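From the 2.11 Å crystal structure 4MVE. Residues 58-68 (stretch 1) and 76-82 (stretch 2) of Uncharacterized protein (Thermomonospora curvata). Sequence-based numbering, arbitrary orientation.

Stretch 1 (58-68) MLLGMNWYGKR
Stretch 2 76-82: EPLLCRS

Stretch 1 ends a helix (58-61), turns at N63 and runs as strand 64-68. The turn is a Schellman motif: N63 has phi/psi 60/43, and W64 N bonds back to L59 O (2.9 Å). Strand 76-81 lies antiparallel to strand 64-68, at 142°, with two beta bulges.

E76 pairs with R68. R68 N donates to E76 O (3.0 Å) and E76 N to R68 O (2.7 Å). Their side chains share one face, where opposite charges form a salt bridge: R68 NE to E76 OE1 is 2.8 Å, R68 NH1 to E76 OE2 3.1 Å. E76 is m, t; R68 is t, t, p.

P77 O accepts from K67 NZ (3.1 Å), reached by an m, t, t, m lysine. The first bulge falls here, between R68 and G66.

L78 (m, t) sets CD2 3.8 Å from L59 CD2 and 4.1 Å from W64 CD1, an apolar cluster. L59 is m, t; W64 chi1 is t.

L79 (m, t) pairs with G66. L79 N donates to G66 O (3.0 Å). The register slips by one at the second bulge, so L79 O serves two consecutive amides, Y65 N (2.7 Å) and G66 N (3.2 Å). Y65 is t, phi/psi -94/-55; its ring edge meets L79 CB, 4.2 Å from Y65 CD2.

C80 (m) pairs with W64, C80 CA to W64 CA 4.2 Å, a non-hydrogen-bonded pair whose side chains diverge. C80 SG lies 4.0 Å from M62 CE.

R81 (t, t, m) N donates to N63 O (2.9 Å).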

HETATM    1  N   MSE A  58      -1.047   6.934  13.282  1.00 39.94           N
HETATM    2  CA  MSE A  58      -2.356   6.376  13.628  1.00 38.67           C
HETATM    3  C   MSE A  58      -2.443   4.897  13.223  1.00 40.07           C
HETATM    4  O   MSE A  58      -2.937   4.089  14.007  1.00 40.50           O
HETATM    5  CB  MSE A  58      -3.472   7.213  12.994  1.00 40.00           C
HETATM    6  CG  MSE A  58      -3.618   8.619  13.643  1.00 47.92           C
HETATM    7 SE   MSE A  58      -3.755   8.592  15.618  0.76 56.85          SE
HETATM    8  CE  MSE A  58      -5.356   7.609  15.784  1.00 51.82           C
ATOM      9  N   LEU A  59      -1.910   4.536  12.042  1.00 34.65           N
ATOM     10  CA  LEU A  59      -1.849   3.153  11.573  1.00 32.44           C
ATOM     11  C   LEU A  59      -1.015   2.297  12.539  1.00 38.21           C
ATOM     12  O   LEU A  59      -1.419   1.192  12.919  1.00 38.46           O
ATOM     13  CB  LEU A  59      -1.245   3.094  10.157  1.00 30.84           C
ATOM     14  CG  LEU A  59      -2.146   3.549   8.993  1.00 33.92           C
ATOM     15  CD1 LEU A  59      -1.371   3.540   7.687  1.00 33.15           C
ATOM     16  CD2 LEU A  59      -3.384   2.674   8.857  1.00 36.03           C
ATOM     17  N   LEU A  60       0.115   2.847  12.975  1.00 35.87           N
ATOM     18  CA  LEU A  60       1.019   2.213  13.912  1.00 39.03           C
ATOM     19  C   LEU A  60       0.305   1.977  15.266  1.00 44.04           C
ATOM     20  O   LEU A  60       0.371   0.875  15.805  1.00 44.63           O
ATOM     21  CB  LEU A  60       2.265   3.115  14.075  1.00 42.06           C
ATOM     22  CG  LEU A  60       3.543   2.796  13.252  1.00 49.51           C
ATOM     23  CD1 LEU A  60       3.264   2.428  11.791  1.00 48.45           C
ATOM     24  CD2 LEU A  60       4.525   3.950  13.305  1.00 54.21           C
ATOM     25  N   GLY A  61      -0.421   2.979  15.752  1.00 40.78           N
ATOM     26  CA  GLY A  61      -1.148   2.893  17.019  1.00 43.54           C
ATOM     27  C   GLY A  61      -2.242   1.844  17.011  1.00 48.02           C
ATOM     28  O   GLY A  61      -2.494   1.182  18.018  1.00 48.27           O
HETATM   29  N   MSE A  62      -2.852   1.640  15.835  1.00 43.03           N
HETATM   30  CA  MSE A  62      -3.881   0.630  15.633  1.00 40.39           C
HETATM   31  C   MSE A  62      -3.287  -0.755  15.392  1.00 47.38           C
HETATM   32  O   MSE A  62      -4.053  -1.715  15.278  1.00 49.45           O
HETATM   33  CB  MSE A  62      -4.728   1.019  14.456  1.00 38.95           C
HETATM   34  CG  MSE A  62      -5.746   2.023  14.825  1.00 45.01           C
HETATM   35 SE   MSE A  62      -7.324   1.686  13.836  0.69 48.82          SE
HETATM   36  CE  MSE A  62      -7.842  -0.164  14.600  1.00 46.82           C
ATOM     37  N   ASN A  63      -1.929  -0.863  15.328  1.00 41.45           N
ATOM     38  CA  ASN A  63      -1.209  -2.095  15.036  1.00 41.06           C
ATOM     39  C   ASN A  63      -1.613  -2.627  13.662  1.00 40.40           C
ATOM     40  O   ASN A  63      -1.808  -3.828  13.496  1.00 39.11           O
ATOM     41  CB  ASN A  63      -1.416  -3.173  16.112  1.00 50.66           C
ATOM     42  CG  ASN A  63      -0.455  -3.112  17.250  1.00 81.31           C
ATOM     43  OD1 ASN A  63       0.590  -3.777  17.247  1.00 82.87           O
ATOM     44  ND2 ASN A  63      -0.829  -2.367  18.273  1.00 69.60           N
ATOM     45  N   TRP A  64      -1.725  -1.724  12.676  1.00 35.67           N
ATOM     46  CA  TRP A  64      -2.017  -2.067  11.291  1.00 32.80           C
ATOM     47  C   TRP A  64      -1.062  -3.151  10.816  1.00 35.76           C
ATOM     48  O   TRP A  64       0.163  -3.021  10.974  1.00 33.57           O
ATOM     49  CB  TRP A  64      -1.880  -0.838  10.390  1.00 29.70           C
ATOM     50  CG  TRP A  64      -2.077  -1.162   8.929  1.00 28.50           C
ATOM     51  CD1 TRP A  64      -3.196  -1.684   8.347  1.00 30.75           C
ATOM     52  CD2 TRP A  64      -1.151  -0.924   7.873  1.00 27.43           C
ATOM     53  NE1 TRP A  64      -3.011  -1.810   6.990  1.00 29.13           N
ATOM     54  CE2 TRP A  64      -1.789  -1.297   6.663  1.00 31.17           C
ATOM     55  CE3 TRP A  64       0.163  -0.403   7.823  1.00 29.18           C
ATOM     56  CZ2 TRP A  64      -1.148  -1.206   5.417  1.00 30.03           C
ATOM     57  CZ3 TRP A  64       0.775  -0.261   6.587  1.00 29.71           C
ATOM     58  CH2 TRP A  64       0.133  -0.683   5.406  1.00 29.55           C
ATOM     59  N   TYR A  65      -1.629  -4.242  10.325  1.00 33.47           N
ATOM     60  CA  TYR A  65      -0.871  -5.379   9.812  1.00 34.37           C
ATOM     61  C   TYR A  65      -0.675  -5.268   8.288  1.00 37.98           C
ATOM     62  O   TYR A  65       0.448  -5.352   7.799  1.00 36.52           O
ATOM     63  CB  TYR A  65      -1.561  -6.709  10.155  1.00 37.10           C
ATOM     64  CG  TYR A  65      -0.897  -7.877   9.460  1.00 40.21           C
ATOM     65  CD1 TYR A  65       0.361  -8.323   9.856  1.00 43.12           C
ATOM     66  CD2 TYR A  65      -1.496  -8.494   8.362  1.00 41.07           C
ATOM     67  CE1 TYR A  65       1.018  -9.338   9.164  1.00 45.82           C
ATOM     68  CE2 TYR A  65      -0.855  -9.521   7.672  1.00 43.36           C
ATOM     69  CZ  TYR A  65       0.408  -9.937   8.074  1.00 53.07           C
ATOM     70  OH  TYR A  65       1.041 -10.977   7.433  1.00 56.33           O
ATOM     71  N   GLY A  66      -1.779  -5.127   7.563  1.00 34.49           N
ATOM     72  CA  GLY A  66      -1.749  -5.059   6.112  1.00 33.05           C
ATOM     73  C   GLY A  66      -3.113  -5.004   5.459  1.00 33.52           C
ATOM     74  O   GLY A  66      -3.994  -4.232   5.879  1.00 30.63           O
ATOM     75  N   LYS A  67      -3.276  -5.803   4.391  1.00 30.16           N
ATOM     76  CA  LYS A  67      -4.507  -5.796   3.548  1.00 29.25           C
ATOM     77  C   LYS A  67      -4.825  -7.158   2.990  1.00 35.86           C
ATOM     78  O   LYS A  67      -3.912  -7.985   2.832  1.00 36.06           O
ATOM     79  CB  LYS A  67      -4.347  -4.817   2.356  1.00 25.67           C
ATOM     80  CG  LYS A  67      -3.916  -3.397   2.714  1.00 26.14           C
ATOM     81  CD  LYS A  67      -3.771  -2.501   1.472  1.00 31.91           C
ATOM     82  CE  LYS A  67      -3.377  -1.101   1.832  1.00 32.04           C
ATOM     83  NZ  LYS A  67      -4.485  -0.403   2.534  1.00 40.39           N
ATOM     84  N   ARG A  68      -6.127  -7.408   2.715  1.00 32.14           N
ATOM     85  CA  ARG A  68      -6.598  -8.653   2.079  1.00 31.91           C
ATOM     86  C   ARG A  68      -7.420  -8.290   0.841  1.00 35.63           C
ATOM     87  O   ARG A  68      -8.416  -7.580   0.965  1.00 35.80           O
ATOM     88  CB  ARG A  68      -7.419  -9.555   3.019  1.00 31.52           C
ATOM     89  CG  ARG A  68      -7.721 -10.947   2.357  1.00 36.14           C
ATOM     90  CD  ARG A  68      -8.061 -12.089   3.320  1.00 45.83           C
ATOM     91  NE  ARG A  68      -9.359 -11.894   3.977  1.00 61.16           N
ATOM     92  CZ  ARG A  68     -10.434 -12.663   3.800  1.00 71.16           C
ATOM     93  NH1 ARG A  68     -11.566 -12.385   4.428  1.00 56.40           N
ATOM     94  NH2 ARG A  68     -10.394 -13.694   2.962  1.00 52.54           N
ATOM     95  N   GLU A  76     -10.215  -5.869   2.075  1.00 29.34           N
ATOM     96  CA  GLU A  76     -10.130  -5.452   3.472  1.00 29.84           C
ATOM     97  C   GLU A  76      -8.904  -4.554   3.556  1.00 35.83           C
ATOM     98  O   GLU A  76      -7.787  -5.044   3.454  1.00 37.92           O
ATOM     99  CB  GLU A  76     -10.095  -6.641   4.447  1.00 32.20           C
ATOM    100  CG  GLU A  76     -11.317  -7.549   4.288  1.00 36.21           C
ATOM    101  CD  GLU A  76     -11.188  -8.901   4.963  1.00 58.00           C
ATOM    102  OE1 GLU A  76     -10.041  -9.383   5.102  1.00 44.04           O
ATOM    103  OE2 GLU A  76     -12.229  -9.502   5.315  1.00 61.01           O
ATOM    104  N   PRO A  77      -9.081  -3.215   3.630  1.00 31.88           N
ATOM    105  CA  PRO A  77      -7.905  -2.330   3.591  1.00 29.22           C
ATOM    106  C   PRO A  77      -7.104  -2.238   4.879  1.00 29.58           C
ATOM    107  O   PRO A  77      -5.931  -1.841   4.835  1.00 27.11           O
ATOM    108  CB  PRO A  77      -8.504  -0.963   3.249  1.00 29.88           C
ATOM    109  CG  PRO A  77      -9.901  -1.018   3.772  1.00 35.12           C
ATOM    110  CD  PRO A  77     -10.350  -2.453   3.701  1.00 32.13           C
ATOM    111  N   LEU A  78      -7.720  -2.541   6.022  1.00 27.25           N
ATOM    112  CA  LEU A  78      -7.049  -2.341   7.318  1.00 27.07           C
ATOM    113  C   LEU A  78      -7.074  -3.533   8.216  1.00 31.11           C
ATOM    114  O   LEU A  78      -7.786  -3.543   9.227  1.00 30.24           O
ATOM    115  CB  LEU A  78      -7.669  -1.140   8.066  1.00 27.38           C
ATOM    116  CG  LEU A  78      -7.654   0.196   7.299  1.00 29.69           C
ATOM    117  CD1 LEU A  78      -8.581   1.179   7.960  1.00 30.93           C
ATOM    118  CD2 LEU A  78      -6.217   0.782   7.242  1.00 29.69           C
ATOM    119  N   LEU A  79      -6.230  -4.523   7.893  1.00 29.02           N
ATOM    120  CA  LEU A  79      -6.022  -5.676   8.758  1.00 30.03           C
ATOM    121  C   LEU A  79      -5.149  -5.199   9.864  1.00 34.30           C
ATOM    122  O   LEU A  79      -4.207  -4.453   9.594  1.00 32.10           O
ATOM    123  CB  LEU A  79      -5.381  -6.862   8.010  1.00 30.42           C
ATOM    124  CG  LEU A  79      -6.164  -7.462   6.820  1.00 33.14           C
ATOM    125  CD1 LEU A  79      -5.356  -8.646   6.203  1.00 32.96           C
ATOM    126  CD2 LEU A  79      -7.606  -7.918   7.247  1.00 31.59           C
ATOM    127  N   CYS A  80      -5.509  -5.521  11.116  1.00 33.49           N
ATOM    128  CA  CYS A  80      -4.772  -5.067  12.284  1.00 35.16           C
ATOM    129  C   CYS A  80      -4.531  -6.223  13.178  1.00 42.31           C
ATOM    130  O   CYS A  80      -5.204  -7.252  13.073  1.00 43.81           O
ATOM    131  CB  CYS A  80      -5.514  -3.943  13.017  1.00 36.41           C
ATOM    132  SG  CYS A  80      -5.778  -2.456  12.022  1.00 39.37           S
ATOM    133  N   ARG A  81      -3.582  -6.051  14.075  1.00 41.14           N
ATOM    134  CA  ARG A  81      -3.262  -7.063  15.054  1.00 44.30           C
ATOM    135  C   ARG A  81      -3.899  -6.680  16.371  1.00 52.62           C
ATOM    136  O   ARG A  81      -3.696  -5.560  16.871  1.00 51.30           O
ATOM    137  CB  ARG A  81      -1.752  -7.240  15.176  1.00 44.38           C
ATOM    138  CG  ARG A  81      -1.390  -8.638  15.641  1.00 59.43           C
ATOM    139  CD  ARG A  81       0.098  -8.828  15.725  1.00 63.10           C
ATOM    140  NE  ARG A  81       0.744  -8.993  14.419  1.00 57.77           N
ATOM    141  CZ  ARG A  81       0.872 -10.153  13.784  1.00 66.49           C
ATOM    142  NH1 ARG A  81       0.317 -11.254  14.277  1.00 63.09           N
ATOM    143  NH2 ARG A  81       1.527 -10.218  12.636  1.00 53.96           N
ATOM    144  N   SER A  82      -4.742  -7.588  16.895  1.00 53.08           N
ATOM    145  CA  SER A  82      -5.410  -7.396  18.180  1.00 55.46           C
ATOM    146  C   SER A  82      -4.420  -7.793  19.316  1.00 62.49           C
ATOM    147  O   SER A  82      -3.399  -8.427  19.009  1.00 61.18           O
ATOM    148  CB  SER A  82      -6.703  -8.205  18.224  1.00 60.90           C
ATOM    149  OG  SER A  82      -6.453  -9.588  18.045  1.00 73.04           O
TER